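Local coordinates for xanthomonas outer protein D (Xanthomonas euvesicatoria, PDB 2OIX) that acts as a secreted virulence factor, a Ulp1-family cysteine protease that strips SUMO from proteins, seen here as an inactive catalytic fragment, at residues S3-G8 / P169-I174; T39-A44 / A50-L55; I64-I69 / T142-L147; N73-L78 / P102-L107. The protein carries 1 engineered substitution. All coordinates share one frame; numbering follows the deposited sequence.

How the interactions relate
Interaction 3 is the central contact, an all-apolar junction between strand 64-69 and helix 142-147 near the middle of the domain. Interaction 4 is also buried but polar: a glutamine from helix 102-114 is bonded to a serine of strand 75-82, beside the probable active site. These two hold neighbouring strands of one sheet and touch through the backbone of Ile69 and Ser77. Interactions 1 and 2 lie nearer the surface, with centres about 25 Å apart. In interaction 1 an arginine joins the extended N-terminal loop to the start of the last helix, 171-179, whereas interaction 2 packs the turn 40-43 on helix 46-57 through aliphatic groups, with an arginine at the border.

Interaction 1: S3-G8 / P169-I174; sequences SWLLDG and PDRGLI
The guanidinium of Arg171 has one face laid against Leu5, whose methyl CD2 stands 3.6 Å above the plane and over its centre. At its edge, near the plane, are Ser3 O and, more loosely, Trp4 N. Ser3 O receives a hydrogen bond from Arg171 NH2 at 2.8 Å, clearly bent, with an N-H...O angle of 140°. The donor stands well above the carbonyl plane, 66° out of it, so the bond does not follow a lone pair of the oxygen. Ser3 OG also lies 2.9 Å from Arg171 NH2, so two oxygens of one residue crowd the same nitrogen. Arg171 gets there with CG anti to its own backbone N (chi1 -176°) and a bend at the next bond; its chain and that of Leu5 lie alongside, pointing opposite ways. Its other terminal nitrogen, NH1, forms a salt bridge with Asp138, so both terminal nitrogens have an oxygen partner. Just before it, Asp170 N-caps the helix, its OD2 accepting from Leu173 N at 2.9 Å. The contact thereby pins the extended N-terminal residues beside the start of helix 171-179. Leu5 also rests on Leu141 of helix 136-153 and Leu10 of helix 7-20, while its carbonyl oxygen takes the indole N-H of Trp76 in strand 75-82.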
loop_
_atom_site.group_PDB
_atom_site.type_symbol
_atom_site.label_atom_id
_atom_site.label_comp_id
_atom_site.label_asym_id
_atom_site.label_seq_id
_atom_site.Cartn_x
_atom_site.Cartn_y
_atom_site.Cartn_z
ATOM N N SER A 3 -3.378 20.321 3.009
ATOM C CA SER A 3 -2.974 20.088 1.631
ATOM C C SER A 3 -2.940 18.578 1.408
ATOM O O SER A 3 -2.943 17.806 2.374
ATOM C CB SER A 3 -1.589 20.690 1.368
ATOM O OG SER A 3 -0.564 19.949 2.026
ATOM N N TRP A 4 -2.900 18.149 0.152
ATOM C CA TRP A 4 -2.861 16.723 -0.126
ATOM C C TRP A 4 -1.461 16.219 -0.468
ATOM O O TRP A 4 -0.604 16.983 -0.924
ATOM C CB TRP A 4 -3.909 16.319 -1.174
ATOM C CG TRP A 4 -3.687 16.846 -2.566
ATOM C CD1 TRP A 4 -3.058 16.197 -3.608
ATOM C CD2 TRP A 4 -4.118 18.115 -3.089
ATOM N NE1 TRP A 4 -3.072 16.993 -4.738
ATOM C CE2 TRP A 4 -3.707 18.174 -4.445
ATOM C CE3 TRP A 4 -4.803 19.212 -2.542
ATOM C CZ2 TRP A 4 -3.963 19.282 -5.257
ATOM C CZ3 TRP A 4 -5.060 20.315 -3.353
ATOM C CH2 TRP A 4 -4.636 20.341 -4.696
ATOM N N LEU A 5 -1.231 14.940 -0.191
ATOM C CA LEU A 5 0.036 14.281 -0.494
ATOM C C LEU A 5 0.113 13.884 -1.966
ATOM O O LEU A 5 -0.874 13.406 -2.526
ATOM C CB LEU A 5 0.226 13.034 0.388
ATOM C CG LEU A 5 0.412 13.222 1.899
ATOM C CD1 LEU A 5 0.936 11.910 2.519
ATOM C CD2 LEU A 5 1.300 14.390 2.294
ATOM N N LEU A 6 1.277 14.112 -2.585
ATOM C CA LEU A 6 1.562 13.693 -3.973
ATOM C C LEU A 6 2.303 12.348 -3.980
ATOM O O LEU A 6 2.750 11.897 -2.931
ATOM C CB LEU A 6 2.421 14.746 -4.670
ATOM C CG LEU A 6 1.933 16.202 -4.609
ATOM C CD1 LEU A 6 2.852 17.125 -5.414
ATOM C CD2 LEU A 6 0.519 16.344 -5.110
ATOM N N ASP A 7 2.443 11.735 -5.147
ATOM C CA ASP A 7 3.178 10.465 -5.298
ATOM C C ASP A 7 4.558 10.568 -4.630
ATOM O O ASP A 7 4.980 9.634 -3.958
ATOM C CB ASP A 7 3.377 10.127 -6.784
ATOM C CG ASP A 7 2.059 9.849 -7.521
ATOM O OD1 ASP A 7 1.525 8.707 -7.447
ATOM O OD2 ASP A 7 1.573 10.782 -8.215
ATOM N N GLY A 8 5.251 11.697 -4.876
ATOM C CA GLY A 8 6.579 11.988 -4.316
ATOM C C GLY A 8 6.681 12.034 -2.797
ATOM O O GLY A 8 7.718 11.699 -2.231
ATOM N N PRO A 169 -3.667 8.595 12.151
ATOM C CA PRO A 169 -2.729 9.322 11.312
ATOM C C PRO A 169 -2.562 10.728 11.837
ATOM O O PRO A 169 -3.504 11.304 12.374
ATOM C CB PRO A 169 -3.439 9.391 9.955
ATOM C CG PRO A 169 -4.532 8.375 10.030
ATOM C CD PRO A 169 -4.934 8.333 11.450
ATOM N N ASP A 170 -1.371 11.283 11.660
ATOM C CA ASP A 170 -1.108 12.660 12.082
ATOM C C ASP A 170 -0.247 13.366 11.051
ATOM O O ASP A 170 0.790 12.853 10.647
ATOM C CB ASP A 170 -0.432 12.687 13.454
ATOM C CG ASP A 170 0.797 11.794 13.513
ATOM O OD1 ASP A 170 0.791 10.817 14.292
ATOM O OD2 ASP A 170 1.773 12.074 12.782
ATOM N N ARG A 171 -0.655 14.560 10.640
ATOM C CA ARG A 171 0.109 15.223 9.601
ATOM C C ARG A 171 1.496 15.562 10.148
ATOM O O ARG A 171 2.503 15.364 9.468
ATOM C CB ARG A 171 -0.638 16.434 9.055
ATOM C CG ARG A 171 0.041 17.128 7.892
ATOM C CD ARG A 171 0.476 16.171 6.761
ATOM N NE ARG A 171 0.443 16.895 5.492
ATOM C CZ ARG A 171 -0.487 16.734 4.553
ATOM N NH1 ARG A 171 -1.464 15.833 4.694
ATOM N NH2 ARG A 171 -0.419 17.464 3.455
ATOM N N GLY A 172 1.521 16.003 11.407
ATOM C CA GLY A 172 2.739 16.348 12.143
ATOM C C GLY A 172 3.948 15.431 12.040
ATOM O O GLY A 172 5.018 15.868 11.618
ATOM N N LEU A 173 3.802 14.167 12.435
ATOM C CA LEU A 173 4.958 13.264 12.463
ATOM C C LEU A 173 5.331 12.825 11.044
ATOM O O LEU A 173 6.486 12.509 10.765
ATOM C CB LEU A 173 4.720 12.051 13.383
ATOM C CG LEU A 173 5.624 10.817 13.193
ATOM C CD1 LEU A 173 6.917 10.918 14.006
ATOM C CD2 LEU A 173 4.893 9.504 13.502
ATOM N N ILE A 174 4.348 12.827 10.156
ATOM C CA ILE A 174 4.622 12.610 8.741
ATOM C C ILE A 174 5.494 13.752 8.209
ATOM O O ILE A 174 6.518 13.509 7.581
ATOM C CB ILE A 174 3.329 12.424 7.904
ATOM C CG1 ILE A 174 2.768 11.008 8.127
ATOM C CG2 ILE A 174 3.620 12.574 6.391
ATOM C CD1 ILE A 174 1.346 10.808 7.651
#

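Interaction 2: T39-A44 / A50-L55; sequences TMLSSA and ARAQRL
Met40 to Ser43 form a type I turn, closed by Ser43 N to Met40 O, which lies against helix 46-57 with the CA atoms of Leu41 and Ala52 only 5.4 Å apart. The small methyl of Ala52 makes this closeness possible. Its CB presses into the turn between two residues, 3.9 Å from Met40 CB and 3.7 Å from Leu41 CD2, and it also lies against the backbone that links them. Leu41 reaches along the helix with the same branch: CD2 continues past Ala52 to the backbone N of Gln53 and to Gln53 CG, 4.0 Å away. Gln53 touches with its aliphatic part, since its amide NE2 is hydrogen-bonded to His114 O beyond the contact. At the other end Met40 bends at its last torsion (chi3 60°), which turns the methyl CE toward Arg51. This methyl meets Arg51 NH1 at 3.2 Å, close to the plane of the guanidinium and at its edge, and SD stands 3.7 Å from the same nitrogen. One face of that guanidinium is occupied by Leu55 CD1 from the next turn of the helix, 3.4 Å above its centre. Leu41 O and Gln49 NE2 add a hydrogen bond beside the contact. Across the segments themselves adhesion rests on fitted apolar surfaces; Arg51 takes part through the edge of its guanidinium without a polar partner across the segments, and as an exposed residue it probably keeps its charge solvated.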
loop_
_atom_site.group_PDB
_atom_site.type_symbol
_atom_site.label_atom_id
_atom_site.label_comp_id
_atom_site.label_asym_id
_atom_site.label_seq_id
_atom_site.Cartn_x
_atom_site.Cartn_y
_atom_site.Cartn_z
ATOM N N THR A 39 0.172 2.672 -10.861
ATOM C CA THR A 39 -0.675 3.246 -11.897
ATOM C C THR A 39 -0.341 2.625 -13.273
ATOM O O THR A 39 -1.220 2.298 -14.069
ATOM C CB THR A 39 -0.521 4.788 -11.891
ATOM O OG1 THR A 39 -0.929 5.300 -10.609
ATOM C CG2 THR A 39 -1.352 5.449 -13.002
ATOM N N MET A 40 0.941 2.407 -13.521
ATOM C CA MET A 40 1.410 1.863 -14.779
ATOM C C MET A 40 0.981 0.419 -15.105
ATOM O O MET A 40 1.024 0.019 -16.269
ATOM C CB MET A 40 2.923 1.973 -14.843
ATOM C CG MET A 40 3.449 3.347 -15.266
ATOM S SD MET A 40 5.196 3.327 -14.826
ATOM C CE MET A 40 5.759 1.917 -15.825
ATOM N N LEU A 41 0.575 -0.364 -14.100
ATOM C CA LEU A 41 0.026 -1.717 -14.367
ATOM C C LEU A 41 -1.138 -1.648 -15.377
ATOM O O LEU A 41 -1.359 -2.573 -16.190
ATOM C CB LEU A 41 -0.419 -2.392 -13.056
ATOM C CG LEU A 41 0.626 -2.794 -11.995
ATOM C CD1 LEU A 41 -0.089 -3.142 -10.668
ATOM C CD2 LEU A 41 1.559 -3.936 -12.424
ATOM N N SER A 42 -1.870 -0.538 -15.337
ATOM C CA SER A 42 -3.048 -0.330 -16.181
ATOM C C SER A 42 -2.748 0.402 -17.499
ATOM O O SER A 42 -3.616 0.501 -18.365
ATOM C CB SER A 42 -4.105 0.436 -15.387
ATOM O OG SER A 42 -4.512 -0.304 -14.257
ATOM N N SER A 43 -1.523 0.913 -17.638
ATOM C CA SER A 43 -1.109 1.736 -18.789
ATOM C C SER A 43 -1.477 1.094 -20.128
ATOM O O SER A 43 -1.588 -0.136 -20.222
ATOM C CB SER A 43 0.400 2.002 -18.720
ATOM O OG SER A 43 0.919 2.528 -19.943
ATOM N N ALA A 44 -1.676 1.916 -21.163
ATOM C CA ALA A 44 -2.018 1.370 -22.507
ATOM C C ALA A 44 -0.780 0.974 -23.306
ATOM O O ALA A 44 -0.821 0.043 -24.144
ATOM C CB ALA A 44 -2.878 2.339 -23.307
ATOM N N ALA A 50 4.326 -3.869 -18.786
ATOM C CA ALA A 50 5.271 -4.974 -18.619
ATOM C C ALA A 50 6.331 -4.646 -17.580
ATOM O O ALA A 50 6.610 -5.453 -16.692
ATOM C CB ALA A 50 5.926 -5.334 -19.971
ATOM N N ARG A 51 6.912 -3.453 -17.693
ATOM C CA ARG A 51 7.885 -2.966 -16.720
ATOM C C ARG A 51 7.268 -2.998 -15.330
ATOM O O ARG A 51 7.903 -3.446 -14.388
ATOM C CB ARG A 51 8.366 -1.551 -17.079
ATOM C CG ARG A 51 9.318 -0.899 -16.057
ATOM C CD ARG A 51 9.670 0.551 -16.465
ATOM N NE ARG A 51 10.412 1.306 -15.443
ATOM C CZ ARG A 51 9.858 1.917 -14.388
ATOM N NH1 ARG A 51 8.544 1.854 -14.175
ATOM N NH2 ARG A 51 10.623 2.574 -13.522
ATOM N N ALA A 52 6.025 -2.533 -15.224
ATOM C CA ALA A 52 5.334 -2.425 -13.919
ATOM C C ALA A 52 5.113 -3.816 -13.368
ATOM O O ALA A 52 5.358 -4.070 -12.194
ATOM C CB ALA A 52 4.011 -1.677 -14.057
ATOM N N GLN A 53 4.680 -4.742 -14.230
ATOM C CA GLN A 53 4.555 -6.139 -13.840
ATOM C C GLN A 53 5.873 -6.744 -13.308
ATOM O O GLN A 53 5.840 -7.492 -12.333
ATOM C CB GLN A 53 3.970 -6.964 -15.007
ATOM C CG GLN A 53 2.473 -6.733 -15.079
ATOM C CD GLN A 53 1.794 -7.289 -16.301
ATOM O OE1 GLN A 53 2.417 -7.500 -17.358
ATOM N NE2 GLN A 53 0.490 -7.535 -16.172
ATOM N N ARG A 54 7.018 -6.383 -13.896
ATOM C CA ARG A 54 8.339 -6.884 -13.453
ATOM C C ARG A 54 8.752 -6.325 -12.101
ATOM O O ARG A 54 9.301 -7.055 -11.257
ATOM C CB ARG A 54 9.427 -6.511 -14.460
ATOM C CG ARG A 54 9.220 -7.043 -15.861
ATOM C CD ARG A 54 10.382 -6.609 -16.779
ATOM N NE ARG A 54 9.986 -6.607 -18.189
ATOM C CZ ARG A 54 9.982 -5.526 -18.965
ATOM N NH1 ARG A 54 10.387 -4.342 -18.493
ATOM N NH2 ARG A 54 9.595 -5.636 -20.232
ATOM N N LEU A 55 8.514 -5.021 -11.921
ATOM C CA LEU A 55 8.908 -4.303 -10.726
ATOM C C LEU A 55 8.065 -4.667 -9.528
ATOM O O LEU A 55 8.522 -4.508 -8.412
ATOM C CB LEU A 55 8.847 -2.789 -10.946
ATOM C CG LEU A 55 9.944 -2.220 -11.852
ATOM C CD1 LEU A 55 9.585 -0.818 -12.262
ATOM C CD2 LEU A 55 11.291 -2.233 -11.147
#

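Interaction 3: I64-I69 / T142-L147; sequences IVFLPI and TGIEVL
Phe66 rises from strand 64-69 toward helix 142-147 and meets two of its residues one turn apart, the arrangement that seats the long central helix 136-153 on the sheet of the Ulp1 protease fold. Strand and helix run almost exactly antiparallel, 170° between their directions, with axes 10.0 Å apart. The aromatic ring is the main spacer in that gap. Leu147 comes to its rim: CB lies near the ring plane, 3.8 Å from Phe66 CE1, and CD1 of the same leucine is close behind at 4.1 Å, the two side chains crossing at a slant. Ile144 sits nearer the strand and takes a different path. Its side chain passes beside that of Phe66, heading the other way, so that CG1 touches both CB and CD1 of the phenylalanine, the latter at 4.0 Å. The first torsion of Ile144 turns CG1 away from the carbonyl carbon (chi1 -70°), bringing the longer branch to the phenylalanine. Phe66 is further enclosed by the ring of Phe32, their planes about 55° apart, and by Val80 of strand 75-82. Thr14 and Leu17 of helix 7-20 pack on Ile144, so the junction is sealed in the interior. A looser touch finishes it toward the end of the strand, where Pro68 CG and Ile144 CD1 are 4.5 Å apart.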
loop_
_atom_site.group_PDB
_atom_site.type_symbol
_atom_site.label_atom_id
_atom_site.label_comp_id
_atom_site.label_asym_id
_atom_site.label_seq_id
_atom_site.Cartn_x
_atom_site.Cartn_y
_atom_site.Cartn_z
ATOM N N ILE A 64 5.459 -9.545 0.388
ATOM C CA ILE A 64 4.435 -8.729 1.076
ATOM C C ILE A 64 4.547 -7.316 0.513
ATOM O O ILE A 64 5.465 -6.620 0.798
ATOM C CB ILE A 64 4.556 -8.732 2.597
ATOM C CG1 ILE A 64 4.339 -10.141 3.144
ATOM C CG2 ILE A 64 3.489 -7.814 3.214
ATOM C CD1 ILE A 64 4.542 -10.328 4.597
ATOM N N VAL A 65 3.601 -6.918 -0.314
ATOM C CA VAL A 65 3.764 -5.709 -1.118
ATOM C C VAL A 65 2.670 -4.731 -0.748
ATOM O O VAL A 65 1.458 -5.119 -0.755
ATOM C CB VAL A 65 3.641 -6.070 -2.622
ATOM C CG1 VAL A 65 3.853 -4.862 -3.500
ATOM C CG2 VAL A 65 4.695 -7.133 -2.994
ATOM N N PHE A 66 3.083 -3.499 -0.393
ATOM C CA PHE A 66 2.213 -2.354 -0.120
ATOM C C PHE A 66 2.069 -1.482 -1.347
ATOM O O PHE A 66 3.050 -0.850 -1.785
ATOM C CB PHE A 66 2.792 -1.535 1.074
ATOM C CG PHE A 66 2.940 -2.373 2.281
ATOM C CD1 PHE A 66 1.934 -2.376 3.261
ATOM C CD2 PHE A 66 4.043 -3.261 2.407
ATOM C CE1 PHE A 66 2.025 -3.256 4.381
ATOM C CE2 PHE A 66 4.148 -4.094 3.513
ATOM C CZ PHE A 66 3.144 -4.065 4.520
ATOM N N LEU A 67 0.851 -1.417 -1.881
ATOM C CA LEU A 67 0.592 -0.718 -3.137
ATOM C C LEU A 67 -0.327 0.448 -2.897
ATOM O O LEU A 67 -1.526 0.254 -2.629
ATOM C CB LEU A 67 -0.111 -1.653 -4.124
ATOM C CG LEU A 67 0.670 -2.958 -4.425
ATOM C CD1 LEU A 67 -0.150 -4.191 -4.153
ATOM C CD2 LEU A 67 1.132 -3.006 -5.849
ATOM N N PRO A 68 0.231 1.671 -2.919
ATOM C CA PRO A 68 -0.629 2.848 -2.748
ATOM C C PRO A 68 -1.434 2.988 -4.059
ATOM O O PRO A 68 -0.870 2.896 -5.156
ATOM C CB PRO A 68 0.354 3.992 -2.534
ATOM C CG PRO A 68 1.719 3.296 -2.194
ATOM C CD PRO A 68 1.653 2.043 -3.074
ATOM N N ILE A 69 -2.745 3.164 -3.915
ATOM C CA ILE A 69 -3.669 3.286 -5.039
ATOM C C ILE A 69 -4.076 4.773 -5.162
ATOM O O ILE A 69 -4.773 5.260 -4.315
ATOM C CB ILE A 69 -4.898 2.381 -4.828
ATOM C CG1 ILE A 69 -4.501 0.907 -4.572
ATOM C CG2 ILE A 69 -5.853 2.460 -6.034
ATOM C CD1 ILE A 69 -3.662 0.264 -5.611
ATOM N N THR A 142 0.341 5.878 7.371
ATOM C CA THR A 142 0.155 5.273 8.667
ATOM C C THR A 142 -0.175 3.792 8.603
ATOM O O THR A 142 0.425 3.026 9.364
ATOM C CB THR A 142 -0.929 6.013 9.492
ATOM O OG1 THR A 142 -0.692 7.419 9.402
ATOM C CG2 THR A 142 -0.872 5.547 10.957
ATOM N N GLY A 143 -1.073 3.389 7.703
ATOM C CA GLY A 143 -1.393 1.971 7.555
ATOM C C GLY A 143 -0.167 1.138 7.143
ATOM O O GLY A 143 0.075 0.024 7.693
ATOM N N ILE A 144 0.644 1.688 6.236
ATOM C CA ILE A 144 1.852 0.994 5.789
ATOM C C ILE A 144 2.809 0.749 6.949
ATOM O O ILE A 144 3.278 -0.382 7.125
ATOM C CB ILE A 144 2.550 1.758 4.630
ATOM C CG1 ILE A 144 1.695 1.662 3.324
ATOM C CG2 ILE A 144 3.974 1.194 4.430
ATOM C CD1 ILE A 144 2.194 2.568 2.209
ATOM N N GLU A 145 3.020 1.796 7.736
ATOM C CA GLU A 145 3.955 1.858 8.876
ATOM C C GLU A 145 3.569 0.865 10.002
ATOM O O GLU A 145 4.401 0.089 10.475
ATOM C CB GLU A 145 3.959 3.276 9.430
ATOM C CG GLU A 145 4.787 3.465 10.702
ATOM C CD GLU A 145 6.175 4.000 10.426
ATOM O OE1 GLU A 145 6.430 4.356 9.246
ATOM O OE2 GLU A 145 6.996 4.092 11.386
ATOM N N VAL A 146 2.300 0.923 10.406
ATOM C CA VAL A 146 1.683 0.008 11.364
ATOM C C VAL A 146 1.799 -1.427 10.902
ATOM O O VAL A 146 2.247 -2.274 11.661
ATOM C CB VAL A 146 0.198 0.364 11.558
ATOM C CG1 VAL A 146 -0.503 -0.653 12.424
ATOM C CG2 VAL A 146 0.079 1.763 12.257
ATOM N N LEU A 147 1.375 -1.691 9.669
ATOM C CA LEU A 147 1.410 -3.063 9.164
ATOM C C LEU A 147 2.869 -3.598 8.976
ATOM O O LEU A 147 3.154 -4.766 9.320
ATOM C CB LEU A 147 0.591 -3.155 7.879
ATOM C CG LEU A 147 -0.942 -3.020 7.924
ATOM C CD1 LEU A 147 -1.476 -3.318 6.427
ATOM C CD2 LEU A 147 -1.553 -4.077 8.868
#

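Interaction 4: N73-L78 / P102-L107; sequences NAHWSL and PQQRYL
Gln104 extends from the first turns of helix 102-114 onto His75 and Ser77 of strand 75-82, a central strand in the mixed sheet of the Ulp1 catalytic domain, where Ala74 and His75 form a classic beta bulge opposite Gln71. The axes of the strand and helix segments come within 9.4 Å, and the glutamine spans the distance. The polar part of the contact is one nearly straight hydrogen bond: Gln104 NE2 donates an N-H to Ser77 OG at 2.8 Å, at an N-H...O angle of 174° and practically within the amide plane. The same hydroxyl is also hydrogen-bonded to His93 NE2, so this buried oxygen has two nitrogen partners, from helix 102-114 and strand 90-94. Gln71 NE2 bonds to Gln104 OE1; these bonds, with a weak one from NE2 to Ile69 O, are consistent with the amide's orientation. Ser77 N, another donor, merely lies near NE2. The non-bonded part is the meeting of histidine and amide. Gln104 OE1 lies at the edge of the His75 ring, and the side chains cross at about a right angle, ring and amide planes inclined by 69°. Beyond this contact His75 NE2 is hydrogen-bonded to Asp95, and the ring touches Ala136, the engineered residue of this inactive form; this is consistent with the His-Asp-Cys triad of Ulp1-type proteases, with Gln104 as a second-shell neighbour. A bend at chi2 (74°) brings the amide to the strand, and Gln104 OE1 ends 3.3 Å from His75 CD2.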
loop_
_atom_site.group_PDB
_atom_site.type_symbol
_atom_site.label_atom_id
_atom_site.label_comp_id
_atom_site.label_asym_id
_atom_site.label_seq_id
_atom_site.Cartn_x
_atom_site.Cartn_y
_atom_site.Cartn_z
ATOM N N ASN A 73 -5.396 13.323 -8.154
ATOM C CA ASN A 73 -5.953 14.545 -7.553
ATOM C C ASN A 73 -7.291 14.346 -6.863
ATOM O O ASN A 73 -8.085 15.289 -6.754
ATOM C CB ASN A 73 -6.098 15.665 -8.592
ATOM C CG ASN A 73 -4.853 15.861 -9.408
ATOM O OD1 ASN A 73 -4.534 15.040 -10.272
ATOM N ND2 ASN A 73 -4.145 16.961 -9.152
ATOM N N ALA A 74 -7.550 13.130 -6.400
ATOM C CA ALA A 74 -8.856 12.829 -5.826
ATOM C C ALA A 74 -8.764 12.100 -4.479
ATOM O O ALA A 74 -9.394 12.521 -3.501
ATOM C CB ALA A 74 -9.735 12.027 -6.836
ATOM N N HIS A 75 -7.983 11.024 -4.413
ATOM C CA HIS A 75 -8.060 10.140 -3.254
ATOM C C HIS A 75 -6.910 9.144 -3.238
ATOM O O HIS A 75 -6.326 8.890 -4.285
ATOM C CB HIS A 75 -9.411 9.400 -3.288
ATOM C CG HIS A 75 -9.703 8.584 -2.070
ATOM N ND1 HIS A 75 -9.546 9.064 -0.791
ATOM C CD2 HIS A 75 -10.177 7.319 -1.939
ATOM C CE1 HIS A 75 -9.907 8.134 0.073
ATOM N NE2 HIS A 75 -10.297 7.066 -0.599
ATOM N N TRP A 76 -6.562 8.642 -2.046
ATOM C CA TRP A 76 -5.596 7.541 -1.880
ATOM C C TRP A 76 -6.211 6.375 -1.084
ATOM O O TRP A 76 -6.935 6.589 -0.119
ATOM C CB TRP A 76 -4.387 7.951 -1.058
ATOM C CG TRP A 76 -3.405 8.887 -1.723
ATOM C CD1 TRP A 76 -3.310 10.232 -1.533
ATOM C CD2 TRP A 76 -2.396 8.532 -2.656
ATOM N NE1 TRP A 76 -2.287 10.765 -2.314
ATOM C CE2 TRP A 76 -1.698 9.730 -3.000
ATOM C CE3 TRP A 76 -1.992 7.311 -3.234
ATOM C CZ2 TRP A 76 -0.629 9.741 -3.887
ATOM C CZ3 TRP A 76 -0.908 7.333 -4.144
ATOM C CH2 TRP A 76 -0.253 8.536 -4.454
ATOM N N SER A 77 -5.830 5.150 -1.422
ATOM C CA SER A 77 -6.121 4.028 -0.545
ATOM C C SER A 77 -4.917 3.052 -0.630
ATOM O O SER A 77 -3.922 3.312 -1.344
ATOM C CB SER A 77 -7.416 3.371 -0.951
ATOM O OG SER A 77 -7.244 2.861 -2.260
ATOM N N LEU A 78 -5.018 1.943 0.090
ATOM C CA LEU A 78 -3.922 1.034 0.207
ATOM C C LEU A 78 -4.351 -0.375 -0.132
ATOM O O LEU A 78 -5.326 -0.928 0.466
ATOM C CB LEU A 78 -3.399 1.028 1.613
ATOM C CG LEU A 78 -2.282 0.022 1.925
ATOM C CD1 LEU A 78 -1.042 0.278 1.020
ATOM C CD2 LEU A 78 -1.930 0.020 3.446
ATOM N N PRO A 102 -17.294 4.049 -6.343
ATOM C CA PRO A 102 -16.884 2.796 -7.039
ATOM C C PRO A 102 -15.524 2.912 -7.701
ATOM O O PRO A 102 -14.848 1.892 -7.887
ATOM C CB PRO A 102 -17.985 2.550 -8.087
ATOM C CG PRO A 102 -18.776 3.853 -8.165
ATOM C CD PRO A 102 -18.477 4.682 -6.947
ATOM N N GLN A 103 -15.068 4.132 -7.992
ATOM C CA GLN A 103 -13.788 4.244 -8.696
ATOM C C GLN A 103 -12.610 3.674 -7.899
ATOM O O GLN A 103 -11.786 2.957 -8.467
ATOM C CB GLN A 103 -13.462 5.646 -9.269
ATOM C CG GLN A 103 -12.333 5.522 -10.353
ATOM C CD GLN A 103 -11.911 6.802 -11.057
ATOM O OE1 GLN A 103 -12.711 7.726 -11.250
ATOM N NE2 GLN A 103 -10.623 6.867 -11.443
ATOM N N GLN A 104 -12.554 3.954 -6.604
ATOM C CA GLN A 104 -11.375 3.555 -5.797
ATOM C C GLN A 104 -11.145 2.038 -5.747
ATOM O O GLN A 104 -10.026 1.553 -5.999
ATOM C CB GLN A 104 -11.477 4.149 -4.375
ATOM C CG GLN A 104 -10.103 4.117 -3.663
ATOM C CD GLN A 104 -9.107 5.176 -4.198
ATOM O OE1 GLN A 104 -9.487 6.091 -4.905
ATOM N NE2 GLN A 104 -7.856 5.070 -3.799
ATOM N N ARG A 105 -12.210 1.277 -5.463
ATOM C CA ARG A 105 -12.067 -0.164 -5.422
ATOM C C ARG A 105 -11.802 -0.720 -6.828
ATOM O O ARG A 105 -11.061 -1.675 -6.964
ATOM C CB ARG A 105 -13.285 -0.823 -4.778
ATOM C CG ARG A 105 -13.259 -2.326 -4.783
ATOM C CD ARG A 105 -12.118 -2.964 -3.987
ATOM N NE ARG A 105 -12.084 -4.393 -4.300
ATOM C CZ ARG A 105 -12.467 -5.376 -3.485
ATOM N NH1 ARG A 105 -12.884 -5.135 -2.244
ATOM N NH2 ARG A 105 -12.409 -6.615 -3.918
ATOM N N TYR A 106 -12.375 -0.091 -7.854
ATOM C CA TYR A 106 -12.048 -0.420 -9.241
ATOM C C TYR A 106 -10.540 -0.332 -9.533
ATOM O O TYR A 106 -9.959 -1.248 -10.107
ATOM C CB TYR A 106 -12.834 0.486 -10.182
ATOM C CG TYR A 106 -12.470 0.299 -11.633
ATOM C CD1 TYR A 106 -12.773 -0.893 -12.293
ATOM C CD2 TYR A 106 -11.842 1.317 -12.347
ATOM C CE1 TYR A 106 -12.461 -1.082 -13.637
ATOM C CE2 TYR A 106 -11.520 1.140 -13.702
ATOM C CZ TYR A 106 -11.827 -0.069 -14.323
ATOM O OH TYR A 106 -11.527 -0.243 -15.654
ATOM N N LEU A 107 -9.922 0.782 -9.149
ATOM C CA LEU A 107 -8.481 0.974 -9.310
ATOM C C LEU A 107 -7.724 -0.142 -8.562
ATOM O O LEU A 107 -6.839 -0.736 -9.146
ATOM C CB LEU A 107 -8.047 2.369 -8.805
ATOM C CG LEU A 107 -8.569 3.589 -9.590
ATOM C CD1 LEU A 107 -8.198 4.903 -8.903
ATOM C CD2 LEU A 107 -7.991 3.546 -11.001
#